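Local coordinates for protein alkaline phosphatase D (Bacillus subtilis, PDB 2YEQ) that hydrolyses phosphate esters as a phosphodiesterase and alkaline phosphatase with iron and calcium in its active site, at residues T10-A14 with R190-K196; H129-A134 with M459-P465; I153-P158 with T170-I176. One frame throughout, in Å; residues are numbered along the deposited sequence.

Contact 1. Residues T10-A14 with R190-K196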
loop_
_atom_site.group_PDB
_atom_site.type_symbol
_atom_site.label_atom_id
_atom_site.label_comp_id
_atom_site.label_asym_id
_atom_site.label_seq_id
_atom_site.Cartn_x
_atom_site.Cartn_y
_atom_site.Cartn_z
ATOM N N THR A 10 20.738 10.102 -0.743
ATOM C CA THR A 10 20.394 9.803 0.643
ATOM C C THR A 10 19.077 9.025 0.746
ATOM O O THR A 10 18.783 8.448 1.793
ATOM C CB THR A 10 20.218 11.124 1.432
ATOM O OG1 THR A 10 19.247 11.942 0.731
ATOM C CG2 THR A 10 21.582 11.903 1.549
ATOM N N LEU A 11 18.263 9.061 -0.303
ATOM C CA LEU A 11 16.975 8.336 -0.315
ATOM C C LEU A 11 17.062 7.067 -1.139
ATOM O O LEU A 11 16.037 6.424 -1.429
ATOM C CB LEU A 11 15.863 9.225 -0.867
ATOM C CG LEU A 11 15.749 10.552 -0.112
ATOM C CD1 LEU A 11 14.523 11.301 -0.605
ATOM C CD2 LEU A 11 15.707 10.368 1.382
ATOM N N GLY A 12 18.287 6.718 -1.529
ATOM C CA GLY A 12 18.536 5.500 -2.292
ATOM C C GLY A 12 17.973 5.532 -3.690
ATOM O O GLY A 12 17.902 6.581 -4.351
ATOM N N VAL A 13 17.577 4.351 -4.153
ATOM C CA VAL A 13 17.038 4.160 -5.471
ATOM C C VAL A 13 15.789 3.280 -5.397
ATOM O O VAL A 13 15.483 2.696 -4.348
ATOM C CB VAL A 13 18.085 3.519 -6.429
ATOM C CG1 VAL A 13 19.372 4.400 -6.534
ATOM C CG2 VAL A 13 18.426 2.054 -6.002
ATOM N N ALA A 14 15.059 3.217 -6.494
ATOM C CA ALA A 14 13.833 2.412 -6.540
ATOM C C ALA A 14 13.526 2.090 -7.973
ATOM O O ALA A 14 14.041 2.737 -8.896
ATOM C CB ALA A 14 12.622 3.153 -5.873
ATOM N N ARG A 190 11.690 7.819 3.764
ATOM C CA ARG A 190 12.490 7.165 2.751
ATOM C C ARG A 190 14.000 7.108 3.118
ATOM O O ARG A 190 14.748 6.362 2.494
ATOM C CB ARG A 190 12.269 7.865 1.411
ATOM C CG ARG A 190 12.836 7.194 0.180
ATOM C CD ARG A 190 12.281 5.782 0.042
ATOM N NE ARG A 190 12.015 5.317 -1.304
ATOM C CZ ARG A 190 11.198 5.870 -2.209
ATOM N NH1 ARG A 190 10.554 7.010 -1.990
ATOM N NH2 ARG A 190 11.073 5.300 -3.399
ATOM N N SER A 191 14.416 7.878 4.126
ATOM C CA SER A 191 15.791 7.889 4.618
ATOM C C SER A 191 16.133 6.599 5.392
ATOM O O SER A 191 17.291 6.335 5.670
ATOM C CB SER A 191 15.986 9.066 5.601
ATOM O OG SER A 191 16.082 10.263 4.884
ATOM N N ASP A 192 15.110 5.882 5.835
ATOM C CA ASP A 192 15.309 4.682 6.628
ATOM C C ASP A 192 15.992 3.615 5.774
ATOM O O ASP A 192 15.498 3.277 4.710
ATOM C CB ASP A 192 13.976 4.166 7.142
ATOM C CG ASP A 192 14.143 2.964 8.020
ATOM O OD1 ASP A 192 14.419 1.893 7.436
ATOM O OD2 ASP A 192 14.026 3.096 9.258
ATOM N N ALA A 193 17.104 3.079 6.277
ATOM C CA ALA A 193 17.967 2.145 5.531
ATOM C C ALA A 193 17.234 0.878 5.126
ATOM O O ALA A 193 17.482 0.333 4.052
ATOM C CB ALA A 193 19.249 1.788 6.352
ATOM N N ASN A 194 16.336 0.406 5.977
ATOM C CA ASN A 194 15.615 -0.829 5.713
ATOM C C ASN A 194 14.647 -0.660 4.550
ATOM O O ASN A 194 14.598 -1.482 3.622
ATOM C CB ASN A 194 14.843 -1.266 6.960
ATOM C CG ASN A 194 15.733 -1.515 8.142
ATOM O OD1 ASN A 194 15.592 -0.882 9.188
ATOM N ND2 ASN A 194 16.652 -2.427 7.988
ATOM N N LEU A 195 13.893 0.441 4.569
ATOM C CA LEU A 195 12.967 0.758 3.470
ATOM C C LEU A 195 13.714 0.947 2.170
ATOM O O LEU A 195 13.323 0.431 1.123
ATOM C CB LEU A 195 12.138 2.026 3.814
ATOM C CG LEU A 195 11.165 2.575 2.776
ATOM C CD1 LEU A 195 10.276 1.481 2.182
ATOM C CD2 LEU A 195 10.293 3.699 3.422
ATOM N N LYS A 196 14.829 1.654 2.213
ATOM C CA LYS A 196 15.660 1.819 1.014
ATOM C C LYS A 196 16.152 0.481 0.449
ATOM O O LYS A 196 16.234 0.314 -0.754
ATOM C CB LYS A 196 16.882 2.725 1.296
ATOM C CG LYS A 196 16.537 4.149 1.633
ATOM C CD LYS A 196 17.772 5.077 1.577
ATOM C CE LYS A 196 18.697 4.932 2.737
ATOM N NZ LYS A 196 19.838 5.874 2.541
HETATM O O HOH W 1 14.604 4.149 -2.156
HETATM O O HOH W 2 17.909 2.157 -2.190
#
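Thr10 meets the other segment through its backbone. Its carbonyl O accepts a hydrogen bond from Lys196 NZ at 2.9 Å. Thr10 OG1 is hydrogen-bonded to Ala30 O. Leu11 is buried. Its CB lies 3.8 Å from Arg190 CG, and its CD2 is 3.5 Å from Ser191 OG, a hydroxyl hydrogen-bonded to Ala187 O. The aliphatic part of Lys196 runs along the backbone here, with CD 3.4 Å from Leu11 C. Gly12 follows with a positive phi of 68°. A CB at this position would come about 3.2 Å from Lys196 CD, so a side chain would be crowded. These residues lead into strand 13-16, which pairs with strand 23-28 and, in parallel, with strand 203-206. The facing residues 190-196 join helix 179-190 to helix 193-201, whose N-cap is Asp192. The contact thus ties the N-terminal part of the chain to helices of the phosphatase part. Val13 is linked to the second segment through water. Water 2 accepts from Val13 N at 3.0 Å and donates to Lys196 O at 2.9 Å. Water 1 donates to Leu11 O and Val13 O, each at 2.8 Å, and accepts from Arg190 NE at 3.0 Å. Ala14 ends the segment, its CB 3.6 Å from Arg190 NH2 at the edge of the guanidinium. That group also makes a cation-pi contact with Trp26, and its NH1 hydrogen-bonds His245 O.

Contact 2. Residues H129-A134 with M459-P465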
loop_
_atom_site.group_PDB
_atom_site.type_symbol
_atom_site.label_atom_id
_atom_site.label_comp_id
_atom_site.label_asym_id
_atom_site.label_seq_id
_atom_site.Cartn_x
_atom_site.Cartn_y
_atom_site.Cartn_z
ATOM N N HIS A 129 5.873 4.899 15.193
ATOM C CA HIS A 129 5.358 3.758 15.957
ATOM C C HIS A 129 6.331 2.580 16.083
ATOM O O HIS A 129 6.154 1.729 16.956
ATOM C CB HIS A 129 4.026 3.285 15.375
ATOM C CG HIS A 129 2.914 4.258 15.619
ATOM N ND1 HIS A 129 1.585 3.950 15.423
ATOM C CD2 HIS A 129 2.941 5.532 16.085
ATOM C CE1 HIS A 129 0.845 5.002 15.731
ATOM N NE2 HIS A 129 1.644 5.973 16.136
ATOM N N GLY A 130 7.346 2.549 15.237
ATOM C CA GLY A 130 8.353 1.509 15.352
ATOM C C GLY A 130 9.392 1.592 14.273
ATOM O O GLY A 130 9.328 2.456 13.398
ATOM N N TYR A 131 10.355 0.680 14.384
ATOM C CA TYR A 131 11.422 0.491 13.415
ATOM C C TYR A 131 10.920 -0.360 12.266
ATOM O O TYR A 131 9.979 -1.155 12.418
ATOM C CB TYR A 131 12.692 -0.080 14.143
ATOM C CG TYR A 131 13.201 0.968 15.105
ATOM C CD1 TYR A 131 13.969 2.049 14.652
ATOM C CD2 TYR A 131 12.787 0.976 16.433
ATOM C CE1 TYR A 131 14.377 3.063 15.519
ATOM C CE2 TYR A 131 13.166 1.981 17.293
ATOM C CZ TYR A 131 13.960 3.028 16.829
ATOM O OH TYR A 131 14.295 4.026 17.694
ATOM N N TYR A 132 11.532 -0.156 11.110
ATOM C CA TYR A 132 11.207 -0.831 9.868
ATOM C C TYR A 132 11.924 -2.196 9.680
ATOM O O TYR A 132 12.280 -2.606 8.574
ATOM C CB TYR A 132 11.486 0.099 8.687
ATOM C CG TYR A 132 10.566 1.345 8.586
ATOM C CD1 TYR A 132 9.398 1.474 9.344
ATOM C CD2 TYR A 132 10.871 2.359 7.680
ATOM C CE1 TYR A 132 8.577 2.619 9.226
ATOM C CE2 TYR A 132 10.070 3.476 7.545
ATOM C CZ TYR A 132 8.928 3.614 8.317
ATOM O OH TYR A 132 8.152 4.746 8.140
ATOM N N THR A 133 12.022 -2.934 10.764
ATOM C CA THR A 133 12.521 -4.313 10.730
ATOM C C THR A 133 11.795 -5.160 9.678
ATOM O O THR A 133 12.411 -5.997 9.007
ATOM C CB THR A 133 12.343 -4.939 12.089
ATOM O OG1 THR A 133 12.726 -3.984 13.083
ATOM C CG2 THR A 133 13.179 -6.252 12.233
ATOM N N ALA A 134 10.488 -4.929 9.488
ATOM C CA ALA A 134 9.756 -5.672 8.462
ATOM C C ALA A 134 10.422 -5.586 7.105
ATOM O O ALA A 134 10.465 -6.583 6.368
ATOM C CB ALA A 134 8.251 -5.222 8.360
ATOM N N MET A 459 6.269 -10.215 13.212
ATOM C CA MET A 459 7.292 -10.048 14.230
ATOM C C MET A 459 6.632 -9.773 15.561
ATOM O O MET A 459 5.564 -9.170 15.601
ATOM C CB MET A 459 8.206 -8.859 13.891
ATOM C CG MET A 459 8.890 -8.943 12.553
ATOM S SD MET A 459 9.650 -7.379 12.026
ATOM C CE MET A 459 8.179 -6.317 11.931
ATOM N N PRO A 460 7.275 -10.166 16.670
ATOM C CA PRO A 460 6.708 -9.887 17.972
ATOM C C PRO A 460 6.696 -8.398 18.376
ATOM O O PRO A 460 5.886 -8.021 19.220
ATOM C CB PRO A 460 7.617 -10.672 18.926
ATOM C CG PRO A 460 8.873 -10.898 18.161
ATOM C CD PRO A 460 8.432 -11.076 16.771
ATOM N N PHE A 461 7.591 -7.575 17.823
ATOM C CA PHE A 461 7.713 -6.169 18.260
ATOM C C PHE A 461 8.400 -5.324 17.195
ATOM O O PHE A 461 9.092 -5.851 16.336
ATOM C CB PHE A 461 8.450 -6.050 19.617
ATOM C CG PHE A 461 9.860 -6.631 19.609
ATOM C CD1 PHE A 461 10.930 -5.907 19.087
ATOM C CD2 PHE A 461 10.104 -7.908 20.100
ATOM C CE1 PHE A 461 12.233 -6.436 19.057
ATOM C CE2 PHE A 461 11.401 -8.454 20.077
ATOM C CZ PHE A 461 12.468 -7.708 19.555
ATOM N N VAL A 462 8.149 -4.019 17.257
ATOM C CA VAL A 462 8.784 -3.021 16.389
ATOM C C VAL A 462 9.330 -1.830 17.207
ATOM O O VAL A 462 9.994 -0.959 16.648
ATOM C CB VAL A 462 7.813 -2.501 15.265
ATOM C CG1 VAL A 462 7.446 -3.594 14.309
ATOM C CG2 VAL A 462 6.550 -1.853 15.848
ATOM N N THR A 463 9.086 -1.796 18.513
ATOM C CA THR A 463 9.511 -0.683 19.358
ATOM C C THR A 463 11.030 -0.722 19.635
ATOM O O THR A 463 11.600 0.272 20.075
ATOM C CB THR A 463 8.738 -0.648 20.707
ATOM O OG1 THR A 463 8.753 -1.948 21.325
ATOM C CG2 THR A 463 7.300 -0.210 20.503
ATOM N N GLU A 464 11.643 -1.883 19.398
ATOM C CA GLU A 464 13.096 -2.055 19.379
ATOM C C GLU A 464 13.460 -2.641 18.028
ATOM O O GLU A 464 12.689 -3.408 17.455
ATOM C CB GLU A 464 13.567 -3.031 20.460
ATOM C CG GLU A 464 13.061 -2.762 21.854
ATOM C CD GLU A 464 13.534 -1.426 22.415
ATOM O OE1 GLU A 464 14.591 -0.908 21.994
ATOM O OE2 GLU A 464 12.837 -0.887 23.293
ATOM N N PRO A 465 14.613 -2.264 17.484
ATOM C CA PRO A 465 15.099 -2.913 16.272
ATOM C C PRO A 465 15.391 -4.397 16.518
ATOM O O PRO A 465 15.579 -4.806 17.670
ATOM C CB PRO A 465 16.407 -2.176 15.965
ATOM C CG PRO A 465 16.470 -1.050 16.879
ATOM C CD PRO A 465 15.597 -1.327 18.032
HETATM O O HOH W 3 11.875 -5.117 15.490
#
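One direct hydrogen bond joins the two backbones. Tyr131 N donates to Val462 O at 2.8 Å, with a nearly straight angle of 169°. Beside it, Gly130 CA comes within 3.2 Å of the same Val462 O. Gly130 is nearly fully extended. A CB on it would clash with Val462 CG2, so the lack of a side chain lets the two backbones come this close.

A second polar link runs through water 3. It accepts from Thr133 OG1 at 2.8 Å and donates to Phe461 O at 3.0 Å and Glu464 O at 2.7 Å. The water therefore ties the first turn of helix 133-138 to two carbonyls of the loop.

The remaining contacts are van der Waals. Pro465 CG sits over one face of the Tyr131 ring, and Pro465 CD is 4.0 Å from Tyr131 CD2. Val462 O and Thr463 O lie at the ring edge, with Thr463 O 3.6 Å from Tyr131 CE2. At the other end, Met459 reaches the start of the helix. Its SD is 3.6 Å from Thr133 CB, and its CE is 3.7 Å from Ala134 CB.

Both segments are anchored nearby: His129 NE2 and ND1 are hydrogen-bonded to Tyr161 O and Gly413 N, and Val462 N and Thr463 OG1 to the Asn415 side chain. The loop 459-465 connects the antiparallel strands 451-459 and 470-477. It packs against the approach to helix 133-138, which follows strand 117-122 of the same large mixed sheet.

Contact 3. Residues I153-P158 with T170-I176. With FE (Fe (III) ion), chain B; NA (sodium ion), chain C; EDO (1,2-ethanediol), chain S; EDO (1,2-ethanediol), chain F.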
loop_
_atom_site.group_PDB
_atom_site.type_symbol
_atom_site.label_atom_id
_atom_site.label_comp_id
_atom_site.label_asym_id
_atom_site.label_seq_id
_atom_site.Cartn_x
_atom_site.Cartn_y
_atom_site.Cartn_z
ATOM N N ILE A 153 3.329 7.322 4.004
ATOM C CA ILE A 153 3.669 8.318 5.024
ATOM C C ILE A 153 2.435 8.629 5.848
ATOM O O ILE A 153 1.332 8.272 5.437
ATOM C CB ILE A 153 4.180 9.656 4.427
ATOM C CG1 ILE A 153 3.084 10.337 3.584
ATOM C CG2 ILE A 153 5.462 9.436 3.605
ATOM C CD1 ILE A 153 3.350 11.834 3.307
ATOM N N TYR A 154 2.639 9.245 7.018
ATOM C CA TYR A 154 1.573 9.826 7.821
ATOM C C TYR A 154 1.882 11.332 7.927
ATOM O O TYR A 154 3.051 11.741 7.827
ATOM C CB TYR A 154 1.461 9.186 9.216
ATOM C CG TYR A 154 0.873 7.782 9.188
ATOM C CD1 TYR A 154 1.586 6.715 8.612
ATOM C CD2 TYR A 154 -0.397 7.533 9.679
ATOM C CE1 TYR A 154 1.060 5.438 8.553
ATOM C CE2 TYR A 154 -0.953 6.243 9.635
ATOM C CZ TYR A 154 -0.225 5.205 9.050
ATOM O OH TYR A 154 -0.731 3.938 9.010
ATOM N N GLU A 155 0.835 12.117 8.148
ATOM C CA GLU A 155 0.885 13.578 8.022
ATOM C C GLU A 155 1.085 14.333 9.313
ATOM O O GLU A 155 1.319 15.558 9.303
ATOM C CB GLU A 155 -0.399 14.058 7.328
ATOM C CG GLU A 155 -1.635 14.174 8.261
ATOM C CD GLU A 155 -2.427 12.875 8.387
ATOM O OE1 GLU A 155 -1.884 11.799 8.027
ATOM O OE2 GLU A 155 -3.582 12.922 8.884
ATOM N N TYR A 156 0.979 13.629 10.432
ATOM C CA TYR A 156 0.930 14.243 11.741
ATOM C C TYR A 156 2.197 14.990 12.165
ATOM O O TYR A 156 3.278 14.768 11.626
ATOM C CB TYR A 156 0.612 13.194 12.799
ATOM C CG TYR A 156 -0.747 12.555 12.608
ATOM C CD1 TYR A 156 -1.905 13.257 12.908
ATOM C CD2 TYR A 156 -0.874 11.260 12.107
ATOM C CE1 TYR A 156 -3.150 12.692 12.721
ATOM C CE2 TYR A 156 -2.109 10.690 11.904
ATOM C CZ TYR A 156 -3.243 11.411 12.193
ATOM O OH TYR A 156 -4.475 10.845 11.995
ATOM N N GLY A 157 2.009 15.921 13.096
ATOM C CA GLY A 157 3.085 16.454 13.907
ATOM C C GLY A 157 3.473 15.429 14.953
ATOM O O GLY A 157 2.916 14.325 14.991
ATOM N N PRO A 158 4.427 15.779 15.804
ATOM C CA PRO A 158 4.896 14.843 16.819
ATOM C C PRO A 158 3.947 14.762 18.012
ATOM O O PRO A 158 3.245 15.723 18.310
ATOM C CB PRO A 158 6.263 15.418 17.214
ATOM C CG PRO A 158 6.162 16.836 16.943
ATOM C CD PRO A 158 5.291 16.969 15.723
ATOM N N THR A 170 10.123 10.150 16.054
ATOM C CA THR A 170 9.379 11.422 16.096
ATOM C C THR A 170 9.311 12.042 14.723
ATOM O O THR A 170 10.337 12.170 14.043
ATOM C CB THR A 170 10.082 12.416 17.049
ATOM O OG1 THR A 170 10.200 11.805 18.336
ATOM C CG2 THR A 170 9.263 13.737 17.182
ATOM N N HIS A 171 8.117 12.472 14.311
ATOM C CA HIS A 171 7.987 13.170 13.061
ATOM C C HIS A 171 8.847 14.425 13.041
ATOM O O HIS A 171 9.113 15.012 14.082
ATOM C CB HIS A 171 6.516 13.488 12.770
ATOM C CG HIS A 171 5.772 12.344 12.168
ATOM N ND1 HIS A 171 4.490 12.003 12.551
ATOM C CD2 HIS A 171 6.135 11.447 11.219
ATOM C CE1 HIS A 171 4.098 10.946 11.852
ATOM N NE2 HIS A 171 5.068 10.604 11.022
ATOM N N ASN A 172 9.291 14.788 11.841
ATOM C CA ASN A 172 10.279 15.841 11.602
ATOM C C ASN A 172 9.716 17.248 11.693
ATOM O O ASN A 172 10.483 18.202 11.806
ATOM C CB ASN A 172 10.882 15.674 10.200
ATOM C CG ASN A 172 9.858 15.970 9.052
ATOM O OD1 ASN A 172 8.788 15.355 8.965
ATOM N ND2 ASN A 172 10.203 16.904 8.180
ATOM N N SER A 173 8.386 17.372 11.647
ATOM C CA SER A 173 7.733 18.667 11.572
ATOM C C SER A 173 6.339 18.624 12.176
ATOM O O SER A 173 5.811 17.555 12.488
ATOM C CB SER A 173 7.634 19.102 10.112
ATOM O OG SER A 173 6.644 18.357 9.383
ATOM N N ALA A 174 5.739 19.799 12.344
ATOM C CA ALA A 174 4.299 19.894 12.595
ATOM C C ALA A 174 3.551 19.260 11.448
ATOM O O ALA A 174 4.130 18.930 10.415
ATOM C CB ALA A 174 3.855 21.386 12.745
ATOM N N GLU A 175 2.238 19.132 11.611
ATOM C CA GLU A 175 1.397 18.563 10.566
ATOM C C GLU A 175 1.695 19.205 9.230
ATOM O O GLU A 175 1.719 20.440 9.114
ATOM C CB GLU A 175 -0.100 18.709 10.906
ATOM C CG GLU A 175 -1.004 18.090 9.818
ATOM C CD GLU A 175 -2.495 18.069 10.162
ATOM O OE1 GLU A 175 -2.882 18.642 11.193
ATOM O OE2 GLU A 175 -3.299 17.493 9.385
ATOM N N ILE A 176 1.870 18.360 8.214
ATOM C CA ILE A 176 2.338 18.772 6.921
ATOM C C ILE A 176 1.233 19.322 6.011
ATOM O O ILE A 176 0.165 18.722 5.882
ATOM C CB ILE A 176 3.140 17.645 6.228
ATOM C CG1 ILE A 176 2.291 16.384 5.987
ATOM C CG2 ILE A 176 4.351 17.303 7.112
ATOM C CD1 ILE A 176 3.121 15.200 5.323
HETATM FE FE FE B . -2.523 3.220 8.504
HETATM NA NA NA C . -5.181 17.055 10.498
HETATM C C1 EDO S . 7.394 22.677 10.998
HETATM O O1 EDO S . 7.460 22.152 12.339
HETATM C C2 EDO S . 5.988 22.554 10.409
HETATM O O2 EDO S . 5.986 22.980 9.041
HETATM C C1 EDO F . 9.769 18.855 15.253
HETATM O O1 EDO F . 10.064 17.521 15.683
HETATM C C2 EDO F . 8.387 19.276 15.719
HETATM O O2 EDO F . 8.175 20.647 15.388
HETATM O O HOH W 4 -4.585 14.884 10.513
HETATM O O HOH W 5 -5.849 19.161 10.486
HETATM O O HOH W 6 -7.259 16.324 11.112
#
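Two residues of this contact bind different metals. Tyr154 OH coordinates the Fe(III) ion at 2.0 Å and is hydrogen-bonded to Ser412 OG; Cys124, Asp151 and His382 also bind the iron. Glu175 binds a sodium ion through OE2 at 2.2 Å and OE1 at 2.9 Å, as do Glu214 and Gln517, and Arg234 is a further polar partner of Glu175. Water 4, a sodium ligand, donates to Glu155 OE2 at 2.7 Å and so links the segments; Glu155 OE1 is hydrogen-bonded to His211 ND1. A direct hydrogen bond runs from Ile176 N to Glu155 O at 3.1 Å. Both segments belong to the long loop between strand 145-148 and helix 179-190, which supplies the tyrosine ligand of the iron in this enzyme. Gly157 lets the two segments approach closely: a CB there would lie only 3.3 Å from Ala174 CA and Glu175 N. Gly157 CA is 3.3 Å from Ser173 O in a CA-H...O contact. His171 lies against the backbone of 154-157, its NE2 hydrogen-bonded to Tyr189 OH.

In the fold
The centres of the three contacts lie 17 to 19 Å apart. Along the chain, contacts 1 and 2 cross, because their segments alternate. Contact 3 is nested inside the loops closed by both. Contacts 1 and 2 touch through Tyr132, which packs on Asp192, Asn194 and Leu195. Both also adjoin the large mixed sheet: contact 1 at strand 13-16, contact 2 at the end of strand 451-459. Contact 3 touches neither, with nearest atoms about 6 Å away. Helix 179-190 connects it in sequence to contact 1. Contacts 1 and 2 thus bring the N-terminal strand, helix 193-201 and the 459-465 loop together through Tyr132, while contact 3 shapes the separate loop that supplies an iron ligand.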